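Local coordinates for protein cytochrome P450 CYP260B1 (Sorangium cellulosum, PDB 5HIW) that is a haem-binding member of the cytochrome P450 superfamily, holding an iron protoporphyrin IX inside a predominantly helical fold, at residues 98-103 and 347-352; 113-118 and 124-129; 312-317 and 321-326. One frame throughout, in Å; residues are numbered along the deposited sequence. Where two conformers were deposited one is given.

Contact 1: 98-103 and 347-352; sequences RYEEAT and EARVGV
The guanidinium edge of Arg349 faces the two oxygens of Glu100, with the planes of the two groups 38° apart. Glu100 lies at the NH1/NH2 edge of Arg349, almost in the guanidinium plane. From the carboxylate's side the two nitrogens come in syn, but 30° out of its plane. The grip is end-on and two-pronged: Arg349 NH2 donates to Glu100 OE1 at 2.8 Å, and Arg349 NH1 donates to Glu100 OE2 at 2.9 Å, both bonds fairly straight. Glu100 reaches across as an extended chain, while Arg349 sets off to one side of the other helix and, bent at chi3 (44°), brings its end round to the acid; the two chains cross at about a right angle. Val350 points toward the other helix, and its CG2 packs 3.8 Å from Glu100 OE2 and 4.0 Å from Glu100 CG. The helices are 93-113 and 341-358, the D and L helices of the P450 fold and two members of its central four-helix bundle. Val350 also packs on Val104, Thr105 and Ala108 farther along helix 93-113, and Arg349 rests on Pro262 and Ile265 of helix 261-271. Because each oxygen has its own nitrogen, the paired bonds fix the rotation of both groups as well as their distance. Pairing of opposite charges at this partly exposed border probably keeps both residues ionised.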
ATOM      1  N   ARG A  98      -7.600  18.598   5.831  1.00 18.27           N
ATOM      2  CA  ARG A  98      -9.040  18.639   6.166  1.00 20.29           C
ATOM      3  C   ARG A  98      -9.500  17.341   6.770  1.00 18.67           C
ATOM      4  O   ARG A  98     -10.220  17.348   7.794  1.00 21.09           O
ATOM      5  CB  ARG A  98      -9.890  18.886   4.913  1.00 23.04           C
ATOM      6  CG  ARG A  98     -11.400  18.898   5.237  1.00 29.79           C
ATOM      7  CD  ARG A  98     -12.180  19.484   4.033  1.00 40.45           C
ATOM      8  NE  ARG A  98     -11.577  20.814   3.852  1.00 53.15           N
ATOM      9  CZ  ARG A  98     -11.746  21.653   2.827  1.00 59.97           C
ATOM     10  NH1 ARG A  98     -12.599  21.376   1.822  1.00 66.51           N
ATOM     11  NH2 ARG A  98     -11.050  22.805   2.840  1.00 43.34           N
ATOM     12  N   TYR A  99      -9.122  16.271   6.101  1.00 19.72           N
ATOM     13  CA  TYR A  99      -9.524  14.899   6.553  1.00 19.26           C
ATOM     14  C   TYR A  99      -8.711  14.326   7.666  1.00 18.50           C
ATOM     15  O   TYR A  99      -9.218  13.516   8.472  1.00 16.95           O
ATOM     16  CB  TYR A  99      -9.745  13.979   5.356  1.00 21.66           C
ATOM     17  CG  TYR A  99     -10.950  14.525   4.621  1.00 21.50           C
ATOM     18  CD1 TYR A  99     -12.228  14.484   5.212  1.00 26.11           C
ATOM     19  CD2 TYR A  99     -10.818  15.104   3.375  1.00 23.12           C
ATOM     20  CE1 TYR A  99     -13.315  15.062   4.577  1.00 25.91           C
ATOM     21  CE2 TYR A  99     -11.865  15.707   2.758  1.00 24.09           C
ATOM     22  CZ  TYR A  99     -13.129  15.680   3.354  1.00 29.64           C
ATOM     23  OH  TYR A  99     -14.210  16.256   2.702  1.00 35.08           O
ATOM     24  N   GLU A 100      -7.500  14.847   7.839  1.00 16.17           N
ATOM     25  CA  GLU A 100      -6.851  14.644   9.109  1.00 15.92           C
ATOM     26  C   GLU A 100      -7.701  15.068  10.267  1.00 18.61           C
ATOM     27  O   GLU A 100      -7.852  14.317  11.289  1.00 19.42           O
ATOM     28  CB  GLU A 100      -5.458  15.327   9.143  1.00 16.75           C
ATOM     29  CG  GLU A 100      -4.823  15.407  10.538  1.00 17.00           C
ATOM     30  CD  GLU A 100      -3.298  15.700  10.536  1.00 18.01           C
ATOM     31  OE1 GLU A 100      -2.693  15.790   9.480  1.00 22.48           O
ATOM     32  OE2 GLU A 100      -2.686  15.788  11.596  1.00 20.50           O
ATOM     33  N   GLU A 101      -8.249  16.276  10.184  1.00 17.95           N
ATOM     34  CA  GLU A 101      -8.970  16.786  11.325  1.00 20.11           C
ATOM     35  C   GLU A 101     -10.368  16.172  11.406  1.00 19.36           C
ATOM     36  O   GLU A 101     -10.864  15.837  12.475  1.00 21.36           O
ATOM     37  CB  GLU A 101      -9.065  18.323  11.242  1.00 20.12           C
ATOM     38  CG  GLU A 101      -9.781  18.954  12.427  1.00 22.98           C
ATOM     39  CD  GLU A 101     -11.311  18.986  12.335  1.00 27.65           C
ATOM     40  OE1 GLU A 101     -11.907  18.866  11.235  1.00 26.77           O
ATOM     41  OE2 GLU A 101     -11.911  19.168  13.417  1.00 30.85           O
ATOM     42  N   ALA A 102     -11.020  16.085  10.274  1.00 21.72           N
ATOM     43  CA  ALA A 102     -12.450  15.662  10.267  1.00 23.98           C
ATOM     44  C   ALA A 102     -12.617  14.166  10.347  1.00 23.68           C
ATOM     45  O   ALA A 102     -13.633  13.697  10.868  1.00 22.10           O
ATOM     46  CB  ALA A 102     -13.114  16.177   8.994  1.00 20.83           C
ATOM     47  N   THR A 103     -11.662  13.375   9.860  1.00 19.52           N
ATOM     48  CA  THR A 103     -11.888  11.928   9.778  1.00 20.65           C
ATOM     49  C   THR A 103     -10.852  11.041  10.398  1.00 19.28           C
ATOM     50  O   THR A 103     -11.176  10.190  11.179  1.00 19.75           O
ATOM     51  CB  THR A 103     -12.041  11.484   8.310  1.00 24.63           C
ATOM     52  OG1 THR A 103     -13.261  12.015   7.760  1.00 27.13           O
ATOM     53  CG2 THR A 103     -12.088  10.016   8.184  1.00 23.81           C
ATOM     54  N   GLU A 347      -2.154   9.080   7.428  1.00 16.83           N
ATOM     55  CA  GLU A 347      -2.828   8.105   8.298  1.00 14.62           C
ATOM     56  C   GLU A 347      -1.813   7.390   9.185  1.00 15.46           C
ATOM     57  O   GLU A 347      -2.034   7.204  10.376  1.00 15.80           O
ATOM     58  CB  GLU A 347      -3.584   7.136   7.407  1.00 17.98           C
ATOM     59  CG  GLU A 347      -4.554   6.234   8.183  1.00 20.73           C
ATOM     60  CD  GLU A 347      -5.481   5.436   7.293  1.00 19.55           C
ATOM     61  OE1 GLU A 347      -5.755   5.764   6.105  1.00 20.81           O
ATOM     62  OE2 GLU A 347      -5.992   4.474   7.909  1.00 22.99           O
ATOM     63  N   ALA A 348      -0.692   7.014   8.643  1.00 14.60           N
ATOM     64  CA  ALA A 348       0.385   6.454   9.442  1.00 14.76           C
ATOM     65  C   ALA A 348       0.829   7.404  10.529  1.00 17.48           C
ATOM     66  O   ALA A 348       0.987   7.028  11.692  1.00 17.19           O
ATOM     67  CB  ALA A 348       1.517   6.016   8.562  1.00 16.38           C
ATOM     68  N   ARG A 349       1.101   8.661  10.209  1.00 16.03           N
ATOM     69  CA  ARG A 349       1.494   9.610  11.224  1.00 16.40           C
ATOM     70  C   ARG A 349       0.466   9.832  12.334  1.00 16.76           C
ATOM     71  O   ARG A 349       0.796   9.805  13.550  1.00 18.12           O
ATOM     72  CB  ARG A 349       1.841  10.952  10.543  1.00 17.30           C
ATOM     73  CG  ARG A 349       2.083  12.054  11.536  1.00 23.93           C
ATOM     74  CD  ARG A 349       2.424  13.398  10.905  1.00 21.70           C
ATOM     75  NE  ARG A 349       1.606  13.795   9.761  1.00 23.01           N
ATOM     76  CZ  ARG A 349       0.436  14.420   9.819  1.00 19.47           C
ATOM     77  NH1 ARG A 349      -0.092  14.703  10.969  1.00 22.37           N
ATOM     78  NH2 ARG A 349      -0.179  14.745   8.698  1.00 20.61           N
ATOM     79  N   VAL A 350      -0.771  10.064  11.947  1.00 14.69           N
ATOM     80  CA  VAL A 350      -1.841  10.310  12.883  1.00 17.05           C
ATOM     81  C   VAL A 350      -2.132   9.134  13.801  1.00 17.57           C
ATOM     82  O   VAL A 350      -2.176   9.279  15.034  1.00 19.50           O
ATOM     83  CB  VAL A 350      -3.088  10.716  12.179  1.00 19.33           C
ATOM     84  CG1 VAL A 350      -4.260  10.806  13.156  1.00 18.80           C
ATOM     85  CG2 VAL A 350      -2.876  12.038  11.478  1.00 22.34           C
ATOM     86  N   GLY A 351      -2.336   7.973  13.205  1.00 18.04           N
ATOM     87  CA  GLY A 351      -2.563   6.772  13.958  1.00 21.26           C
ATOM     88  C   GLY A 351      -1.471   6.443  14.940  1.00 18.70           C
ATOM     89  O   GLY A 351      -1.730   6.065  16.102  1.00 18.30           O
ATOM     90  N   VAL A 352      -0.244   6.403  14.425  1.00 21.39           N
ATOM     91  CA  VAL A 352       0.857   5.962  15.234  1.00 20.46           C
ATOM     92  C   VAL A 352       1.213   6.944  16.316  1.00 21.34           C
ATOM     93  O   VAL A 352       1.516   6.528  17.453  1.00 23.44           O
ATOM     94  CB  VAL A 352       2.040   5.493  14.353  1.00 20.61           C
ATOM     95  CG1 VAL A 352       3.267   5.308  15.189  1.00 23.36           C
ATOM     96  CG2 VAL A 352       1.686   4.203  13.674  1.00 21.38           C
TER

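Contact 2: 113-118 and 124-129; sequences ERLVRK and FDDFAI
This is a small side-chain contact that closes the link between two successive helices at the edge of the fold: the turns after helix 93-113 fold back against the short helix 123-128. Its apolar part is Leu115 CD2, which lies 3.8 Å from Asp126 CB, so the leucine meets the aliphatic root of the aspartate and not its charged end. Two overlapping type I turns, Glu113 to Val116 and Leu115 to Lys118, bring Leu115 and Lys118 round to the same partner. Lys118 NZ stays 4.3 Å from Asp126 OD2, beyond a salt bridge, and probably adds no more than a weak, long-range attraction. The carboxylate is held from elsewhere: with CG beside the backbone N (chi1 -67°), OD2 accepts a hydrogen bond from the backbone N of Glu122, at the end of strand 120-122. Glu122 in turn offers its own carboxylate to the backbone N atoms of Phe124 and Asp125, tying strand end and helix start together. Leu115 continues inward onto Leu355 in the last turn of helix 341-358 and Phe359 just after it. Phe124, Phe127 and Ala128 lean on helix 232-245, which sets the short helix along its middle and the turns near the C-terminal end of helix 341-358.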
ATOM      1  N   GLU A 113      -8.598   4.120  21.776  1.00 31.81           N
ATOM      2  CA  GLU A 113      -9.461   4.046  22.963  0.50 33.22           C
ATOM      3  C   GLU A 113      -9.826   2.602  23.298  1.00 35.06           C
ATOM      4  O   GLU A 113      -9.868   2.207  24.479  1.00 36.72           O
ATOM      5  CB  GLU A 113     -10.756   4.859  22.750  0.50 35.18           C
ATOM      6  CG  GLU A 113     -11.802   4.731  23.860  0.50 36.70           C
ATOM      7  CD  GLU A 113     -11.274   5.283  25.157  0.50 38.31           C
ATOM      8  OE1 GLU A 113     -10.550   6.280  25.040  0.50 43.54           O
ATOM      9  OE2 GLU A 113     -11.549   4.738  26.260  0.50 41.82           O
ATOM     10  N   ARG A 114     -10.101   1.808  22.263  1.00 30.36           N
ATOM     11  CA  ARG A 114     -10.482   0.412  22.460  1.00 34.18           C
ATOM     12  C   ARG A 114      -9.391  -0.363  23.138  1.00 36.50           C
ATOM     13  O   ARG A 114      -9.693  -1.395  23.707  1.00 39.19           O
ATOM     14  CB  ARG A 114     -10.847  -0.324  21.169  1.00 32.15           C
ATOM     15  CG  ARG A 114     -12.126   0.156  20.460  1.00 34.43           C
ATOM     16  CD  ARG A 114     -12.278  -0.397  19.031  1.00 39.07           C
ATOM     17  NE  ARG A 114     -13.329   0.351  18.333  1.00 43.96           N
ATOM     18  CZ  ARG A 114     -13.321   0.731  17.044  1.00 48.74           C
ATOM     19  NH1 ARG A 114     -12.344   0.387  16.188  1.00 45.74           N
ATOM     20  NH2 ARG A 114     -14.364   1.432  16.597  1.00 47.91           N
ATOM     21  N   LEU A 115      -8.123   0.065  23.044  1.00 33.44           N
ATOM     22  CA  LEU A 115      -7.047  -0.733  23.606  1.00 31.29           C
ATOM     23  C   LEU A 115      -6.735  -0.382  25.042  1.00 33.78           C
ATOM     24  O   LEU A 115      -5.904  -1.046  25.691  1.00 30.44           O
ATOM     25  CB  LEU A 115      -5.770  -0.619  22.765  1.00 33.67           C
ATOM     26  CG  LEU A 115      -5.846  -1.109  21.298  1.00 35.87           C
ATOM     27  CD1 LEU A 115      -4.459  -0.983  20.615  1.00 37.62           C
ATOM     28  CD2 LEU A 115      -6.325  -2.549  21.265  1.00 39.54           C
ATOM     29  N   VAL A 116      -7.371   0.684  25.514  1.00 33.85           N
ATOM     30  CA  VAL A 116      -6.928   1.370  26.715  1.00 35.37           C
ATOM     31  C   VAL A 116      -6.988   0.484  27.973  1.00 41.32           C
ATOM     32  O   VAL A 116      -6.174   0.657  28.893  1.00 42.85           O
ATOM     33  CB  VAL A 116      -7.743   2.671  26.923  1.00 40.84           C
ATOM     34  CG1 VAL A 116      -7.875   3.042  28.405  1.00 41.96           C
ATOM     35  CG2 VAL A 116      -7.096   3.800  26.136  1.00 38.53           C
ATOM     36  N   ARG A 117      -7.934  -0.442  28.060  1.00 36.61           N
ATOM     37  CA  ARG A 117      -7.946  -1.217  29.311  1.00 44.62           C
ATOM     38  C   ARG A 117      -7.266  -2.548  29.119  1.00 44.30           C
ATOM     39  O   ARG A 117      -7.363  -3.397  29.977  1.00 49.61           O
ATOM     40  CB  ARG A 117      -9.356  -1.403  29.883  1.00 46.21           C
ATOM     41  CG  ARG A 117     -10.106  -0.147  30.375  1.00 49.35           C
ATOM     42  CD  ARG A 117      -9.299   0.884  31.159  1.00 55.75           C
ATOM     43  NE  ARG A 117      -8.747   0.449  32.449  1.00 60.46           N
ATOM     44  CZ  ARG A 117      -7.695   1.031  33.049  1.00 67.37           C
ATOM     45  NH1 ARG A 117      -7.092   2.064  32.464  1.00 68.64           N
ATOM     46  NH2 ARG A 117      -7.234   0.591  34.236  1.00 61.56           N
ATOM     47  N   LYS A 118      -6.542  -2.740  28.026  1.00 37.37           N
ATOM     48  CA  LYS A 118      -6.041  -4.045  27.744  1.00 37.79           C
ATOM     49  C   LYS A 118      -4.591  -4.158  28.101  1.00 39.28           C
ATOM     50  O   LYS A 118      -3.881  -3.163  28.155  1.00 34.51           O
ATOM     51  CB  LYS A 118      -6.265  -4.402  26.284  1.00 40.74           C
ATOM     52  CG  LYS A 118      -7.747  -4.415  25.931  1.00 41.93           C
ATOM     53  CD  LYS A 118      -8.005  -4.677  24.471  1.00 45.35           C
ATOM     54  CE  LYS A 118      -7.522  -6.036  24.051  1.00 49.54           C
ATOM     55  NZ  LYS A 118      -8.394  -6.527  22.942  1.00 53.95           N
ATOM     56  N   PHE A 124      -1.806  -5.936  14.477  1.00 17.62           N
ATOM     57  CA  PHE A 124      -2.284  -6.086  13.102  1.00 19.98           C
ATOM     58  C   PHE A 124      -3.831  -6.034  13.153  1.00 22.05           C
ATOM     59  O   PHE A 124      -4.435  -5.129  12.636  1.00 20.03           O
ATOM     60  CB  PHE A 124      -1.841  -7.335  12.375  1.00 19.82           C
ATOM     61  CG  PHE A 124      -2.204  -7.314  10.906  1.00 22.17           C
ATOM     62  CD1 PHE A 124      -1.452  -6.640  10.019  1.00 25.04           C
ATOM     63  CD2 PHE A 124      -3.390  -7.935  10.444  1.00 31.14           C
ATOM     64  CE1 PHE A 124      -1.805  -6.552   8.673  1.00 26.35           C
ATOM     65  CE2 PHE A 124      -3.776  -7.846   9.129  1.00 33.09           C
ATOM     66  CZ  PHE A 124      -2.980  -7.114   8.217  1.00 33.53           C
ATOM     67  N   ASP A 125      -4.443  -6.997  13.839  1.00 19.96           N
ATOM     68  CA  ASP A 125      -5.903  -7.013  13.943  1.00 23.92           C
ATOM     69  C   ASP A 125      -6.450  -5.780  14.633  1.00 24.89           C
ATOM     70  O   ASP A 125      -7.504  -5.244  14.212  1.00 26.19           O
ATOM     71  CB  ASP A 125      -6.327  -8.264  14.743  1.00 25.09           C
ATOM     72  CG  ASP A 125      -6.238  -9.568  13.961  1.00 28.84           C
ATOM     73  OD1 ASP A 125      -6.017  -9.605  12.735  1.00 30.18           O
ATOM     74  OD2 ASP A 125      -6.400 -10.631  14.598  1.00 33.15           O
ATOM     75  N   ASP A 126      -5.793  -5.334  15.724  1.00 21.26           N
ATOM     76  CA  ASP A 126      -6.306  -4.311  16.654  1.00 22.60           C
ATOM     77  C   ASP A 126      -5.993  -2.831  16.262  1.00 21.42           C
ATOM     78  O   ASP A 126      -6.449  -1.902  16.923  1.00 24.35           O
ATOM     79  CB  ASP A 126      -5.710  -4.583  18.112  1.00 25.46           C
ATOM     80  CG  ASP A 126      -6.244  -5.945  18.782  1.00 30.57           C
ATOM     81  OD1 ASP A 126      -7.283  -6.404  18.306  1.00 29.25           O
ATOM     82  OD2 ASP A 126      -5.580  -6.561  19.675  1.00 30.01           O
ATOM     83  N   PHE A 127      -5.141  -2.622  15.266  1.00 20.21           N
ATOM     84  CA  PHE A 127      -4.751  -1.293  14.808  1.00 18.57           C
ATOM     85  C   PHE A 127      -4.614  -1.255  13.283  1.00 18.54           C
ATOM     86  O   PHE A 127      -5.267  -0.414  12.643  1.00 17.63           O
ATOM     87  CB  PHE A 127      -3.458  -0.879  15.469  1.00 18.43           C
ATOM     88  CG  PHE A 127      -2.999   0.503  15.106  1.00 21.49           C
ATOM     89  CD1 PHE A 127      -3.481   1.589  15.755  1.00 23.25           C
ATOM     90  CD2 PHE A 127      -2.117   0.683  14.030  1.00 20.29           C
ATOM     91  CE1 PHE A 127      -3.010   2.861  15.459  1.00 22.12           C
ATOM     92  CE2 PHE A 127      -1.667   1.942  13.708  1.00 21.62           C
ATOM     93  CZ  PHE A 127      -2.134   3.027  14.418  1.00 23.17           C
ATOM     94  N   ALA A 128      -3.730  -2.073  12.695  1.00 18.13           N
ATOM     95  CA  ALA A 128      -3.402  -1.942  11.283  1.00 18.41           C
ATOM     96  C   ALA A 128      -4.637  -2.191  10.409  1.00 18.86           C
ATOM     97  O   ALA A 128      -4.815  -1.550   9.380  1.00 16.86           O
ATOM     98  CB  ALA A 128      -2.249  -2.817  10.866  1.00 18.51           C
ATOM     99  N   ILE A 129      -5.501  -3.092  10.823  1.00 15.79           N
ATOM    100  CA  ILE A 129      -6.703  -3.373  10.068  1.00 18.88           C
ATOM    101  C   ILE A 129      -7.755  -2.287  10.443  1.00 17.55           C
ATOM    102  O   ILE A 129      -8.500  -1.851   9.610  1.00 19.16           O
ATOM    103  CB  ILE A 129      -7.301  -4.810  10.452  1.00 22.54           C
ATOM    104  CG1 ILE A 129      -6.528  -5.974   9.838  1.00 28.12           C
ATOM    105  CG2 ILE A 129      -8.749  -4.920  10.030  1.00 25.57           C
ATOM    106  CD1 ILE A 129      -6.546  -6.023   8.353  1.00 34.47           C
TER

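Contact 3: 312-317 and 321-326; sequences IYPRPE and IHRRPV
Arg323 makes the tight half of this contact, presenting the NH1/NH2 end of its guanidinium to the backbone carbonyls of Pro314 and Arg315. Pro314 O takes two bonds end-on, a straight one from Arg323 NH1 (2.8 Å, 159°) and a more bent one from Arg323 NH2 at 3.2 Å, both with the oxygen almost in the guanidinium plane. Arg323 NH2 also reaches Arg315 O at 3.1 Å, approaching from above that carbonyl's plane, and has a further acceptor in Thr318 O. The chain leaves its backbone with CG anti to N, and the bend at chi3 (-58°) turns the guanidinium toward the two carbonyls, with Arg323 NH1 3.7 Å from Tyr313 CB. Tyr313 closes the other end: its OH donates to Val326 O at 2.7 Å, tilted from the carbonyl plane, with that oxygen at the ring's edge. Tyr313 CE1 touches Pro325 CB at 4.0 Å, and Ile312 CG2 covers part of one face of the ring. The loose side faces solvent. There the ring of Pro314 only skirts the guanidinium, the end of Arg315 leads away, and Val326, whose CB points away, takes part through its carbonyl. Each segment thus sends one side chain to backbone carbonyls of the other. Arg323 NE is bound in a salt bridge to Glu267 of helix 261-271, and Arg270 of the same helix lies beside NH2 and bonds Pro316 O. Glu267 and Arg270 fit the ExxR signature of the P450 K helix, so Arg323 is best read as the third member of the Glu-Arg-Arg triad that joins this helix to the meander loop before the haem-binding region.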
ATOM      1  N   ILE A 312      23.490   2.444  -2.288  1.00 33.94           N
ATOM      2  CA  ILE A 312      22.501   3.483  -2.287  1.00 30.66           C
ATOM      3  C   ILE A 312      22.244   3.932  -0.876  1.00 27.83           C
ATOM      4  O   ILE A 312      22.192   5.138  -0.629  1.00 28.13           O
ATOM      5  CB  ILE A 312      21.206   3.071  -3.007  1.00 27.37           C
ATOM      6  CG1 ILE A 312      21.506   2.771  -4.452  1.00 29.67           C
ATOM      7  CG2 ILE A 312      20.231   4.252  -2.935  1.00 27.26           C
ATOM      8  CD1 ILE A 312      20.408   2.152  -5.256  1.00 32.90           C
ATOM      9  N   TYR A 313      22.037   2.970   0.025  1.00 24.57           N
ATOM     10  CA  TYR A 313      21.771   3.226   1.418  1.00 22.84           C
ATOM     11  C   TYR A 313      22.804   2.478   2.254  1.00 25.91           C
ATOM     12  O   TYR A 313      22.670   1.284   2.516  1.00 24.49           O
ATOM     13  CB  TYR A 313      20.354   2.739   1.834  1.00 22.11           C
ATOM     14  CG  TYR A 313      19.238   3.231   0.942  1.00 21.94           C
ATOM     15  CD1 TYR A 313      18.744   4.490   1.095  1.00 21.64           C
ATOM     16  CD2 TYR A 313      18.678   2.413  -0.032  1.00 21.55           C
ATOM     17  CE1 TYR A 313      17.745   4.975   0.261  1.00 23.24           C
ATOM     18  CE2 TYR A 313      17.659   2.853  -0.854  1.00 21.47           C
ATOM     19  CZ  TYR A 313      17.194   4.161  -0.677  1.00 20.31           C
ATOM     20  OH  TYR A 313      16.173   4.680  -1.420  1.00 21.73           O
ATOM     21  N   PRO A 314      23.834   3.170   2.739  1.00 26.90           N
ATOM     22  CA  PRO A 314      24.821   2.431   3.571  1.00 28.42           C
ATOM     23  C   PRO A 314      24.276   1.797   4.864  1.00 29.64           C
ATOM     24  O   PRO A 314      23.308   2.304   5.470  1.00 27.60           O
ATOM     25  CB  PRO A 314      25.804   3.537   3.997  1.00 33.22           C
ATOM     26  CG  PRO A 314      25.654   4.566   2.943  1.00 31.83           C
ATOM     27  CD  PRO A 314      24.182   4.586   2.601  1.00 27.57           C
ATOM     28  N   ARG A 315      24.874   0.663   5.248  1.00 25.21           N
ATOM     29  CA  ARG A 315      24.414  -0.161   6.335  0.50 27.60           C
ATOM     30  C   ARG A 315      22.858  -0.340   6.171  1.00 24.06           C
ATOM     31  O   ARG A 315      22.090  -0.043   7.038  1.00 26.06           O
ATOM     32  CB  ARG A 315      24.857   0.478   7.634  0.50 29.61           C
ATOM     33  CG  ARG A 315      26.351   0.871   7.598  0.50 36.02           C
ATOM     34  CD  ARG A 315      26.942   1.196   8.970  0.50 38.59           C
ATOM     35  NE  ARG A 315      26.807   0.067   9.894  0.50 41.74           N
ATOM     36  CZ  ARG A 315      27.684  -0.932   9.967  0.50 40.96           C
ATOM     37  NH1 ARG A 315      27.473  -1.936  10.800  0.50 35.85           N
ATOM     38  NH2 ARG A 315      28.752  -0.937   9.168  0.50 39.71           N
ATOM     39  N   PRO A 316      22.437  -0.875   5.048  1.00 25.67           N
ATOM     40  CA  PRO A 316      20.975  -0.838   4.747  1.00 22.91           C
ATOM     41  C   PRO A 316      20.159  -1.692   5.745  1.00 24.37           C
ATOM     42  O   PRO A 316      18.945  -1.479   6.004  1.00 23.42           O
ATOM     43  CB  PRO A 316      20.930  -1.387   3.356  1.00 24.90           C
ATOM     44  CG  PRO A 316      22.221  -2.225   3.192  1.00 23.94           C
ATOM     45  CD  PRO A 316      23.206  -1.434   3.934  1.00 24.51           C
ATOM     46  N   GLU A 317      20.829  -2.667   6.351  1.00 23.20           N
ATOM     47  CA  GLU A 317      20.190  -3.524   7.325  1.00 25.85           C
ATOM     48  C   GLU A 317      19.837  -2.846   8.624  1.00 23.06           C
ATOM     49  O   GLU A 317      19.081  -3.402   9.430  1.00 24.71           O
ATOM     50  CB  GLU A 317      21.087  -4.733   7.713  1.00 31.85           C
ATOM     51  CG  GLU A 317      21.773  -5.447   6.609  1.00 36.89           C
ATOM     52  CD  GLU A 317      22.947  -4.716   6.008  1.00 41.40           C
ATOM     53  OE1 GLU A 317      23.443  -3.756   6.665  1.00 32.87           O
ATOM     54  OE2 GLU A 317      23.323  -5.095   4.837  1.00 52.03           O
ATOM     55  N   ILE A 321      16.528   6.281  12.336  1.00 23.89           N
ATOM     56  CA  ILE A 321      15.508   7.312  12.155  1.00 25.84           C
ATOM     57  C   ILE A 321      16.080   8.624  11.738  1.00 26.85           C
ATOM     58  O   ILE A 321      15.325   9.497  11.274  1.00 24.94           O
ATOM     59  CB  ILE A 321      14.506   7.483  13.325  1.00 28.05           C
ATOM     60  CG1 ILE A 321      15.123   8.058  14.601  1.00 34.42           C
ATOM     61  CG2 ILE A 321      13.793   6.152  13.606  1.00 28.65           C
ATOM     62  CD1 ILE A 321      13.994   8.322  15.603  1.00 36.70           C
ATOM     63  N   HIS A 322      17.392   8.772  11.888  1.00 26.02           N
ATOM     64  CA  HIS A 322      18.079   9.946  11.310  1.00 26.72           C
ATOM     65  C   HIS A 322      18.601   9.822   9.896  1.00 25.07           C
ATOM     66  O   HIS A 322      19.115  10.808   9.356  1.00 25.68           O
ATOM     67  CB  HIS A 322      19.208  10.389  12.264  1.00 32.16           C
ATOM     68  CG  HIS A 322      18.706  10.627  13.655  1.00 32.00           C
ATOM     69  ND1 HIS A 322      17.907  11.699  13.979  1.00 36.52           N
ATOM     70  CD2 HIS A 322      18.829   9.898  14.784  1.00 35.92           C
ATOM     71  CE1 HIS A 322      17.571  11.631  15.246  1.00 37.11           C
ATOM     72  NE2 HIS A 322      18.156  10.563  15.769  1.00 39.14           N
ATOM     73  N   ARG A 323      18.461   8.667   9.251  1.00 23.29           N
ATOM     74  CA  ARG A 323      18.837   8.531   7.872  1.00 22.05           C
ATOM     75  C   ARG A 323      18.195   9.498   6.880  1.00 22.52           C
ATOM     76  O   ARG A 323      18.834   9.908   5.908  1.00 22.65           O
ATOM     77  CB  ARG A 323      18.634   7.070   7.410  1.00 23.91           C
ATOM     78  CG  ARG A 323      19.118   6.777   6.013  1.00 22.58           C
ATOM     79  CD  ARG A 323      18.700   5.358   5.622  1.00 21.30           C
ATOM     80  NE  ARG A 323      19.179   4.336   6.491  1.00 19.62           N
ATOM     81  CZ  ARG A 323      20.323   3.682   6.307  1.00 18.63           C
ATOM     82  NH1 ARG A 323      21.061   3.947   5.275  1.00 20.62           N
ATOM     83  NH2 ARG A 323      20.581   2.619   7.050  1.00 17.58           N
ATOM     84  N   ARG A 324      16.921   9.844   7.044  1.00 22.10           N
ATOM     85  CA  ARG A 324      16.230  10.688   6.079  1.00 23.53           C
ATOM     86  C   ARG A 324      16.349  10.191   4.626  1.00 22.05           C
ATOM     87  O   ARG A 324      16.847  10.900   3.710  1.00 23.48           O
ATOM     88  CB  ARG A 324      16.639  12.139   6.233  1.00 25.72           C
ATOM     89  CG  ARG A 324      16.286  12.648   7.611  1.00 28.97           C
ATOM     90  CD  ARG A 324      16.612  14.105   7.803  1.00 38.72           C
ATOM     91  NE  ARG A 324      16.244  14.565   9.132  1.00 51.36           N
ATOM     92  CZ  ARG A 324      16.056  15.838   9.474  1.00 54.05           C
ATOM     93  NH1 ARG A 324      16.197  16.813   8.583  1.00 61.45           N
ATOM     94  NH2 ARG A 324      15.715  16.135  10.715  1.00 56.36           N
ATOM     95  N   PRO A 325      16.035   8.908   4.393  1.00 20.82           N
ATOM     96  CA  PRO A 325      16.245   8.351   3.083  1.00 18.50           C
ATOM     97  C   PRO A 325      15.284   8.885   2.042  1.00 20.58           C
ATOM     98  O   PRO A 325      14.184   9.288   2.392  1.00 21.41           O
ATOM     99  CB  PRO A 325      16.014   6.858   3.293  1.00 20.26           C
ATOM    100  CG  PRO A 325      14.976   6.847   4.321  1.00 18.17           C
ATOM    101  CD  PRO A 325      15.359   7.935   5.279  1.00 20.08           C
ATOM    102  N   VAL A 326      15.730   8.959   0.786  1.00 20.70           N
ATOM    103  CA  VAL A 326      14.846   9.276  -0.344  1.00 21.65           C
ATOM    104  C   VAL A 326      14.994   8.194  -1.448  1.00 19.74           C
ATOM    105  O   VAL A 326      15.881   7.383  -1.417  1.00 21.06           O
ATOM    106  CB  VAL A 326      15.171  10.694  -0.904  1.00 22.89           C
ATOM    107  CG1 VAL A 326      15.011  11.741   0.167  1.00 25.87           C
ATOM    108  CG2 VAL A 326      16.573  10.725  -1.454  1.00 27.37           C
TER

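Overall arrangement
Contact 1 joins two long helices in the body of the fold, whereas contacts 2 and 3 each close a short chain excursion nearer its periphery. Contacts 1 and 2 are neighbours that share helices: helix 93-113 leads from the first into the second, and the ring of Phe127 packs against the backbone of Gly351 and Val352. Contact 3 stands apart, its nearest atoms about 11 Å from contact 1 and about 16 Å from contact 2, yet Arg349 and Arg323 both reach helix 261-271. Chemistry differs accordingly: paired charges beside a valine in contact 1, a slight apolar touch in contact 2, and side-chain bonds to carbonyls in the irregular loops of contact 3.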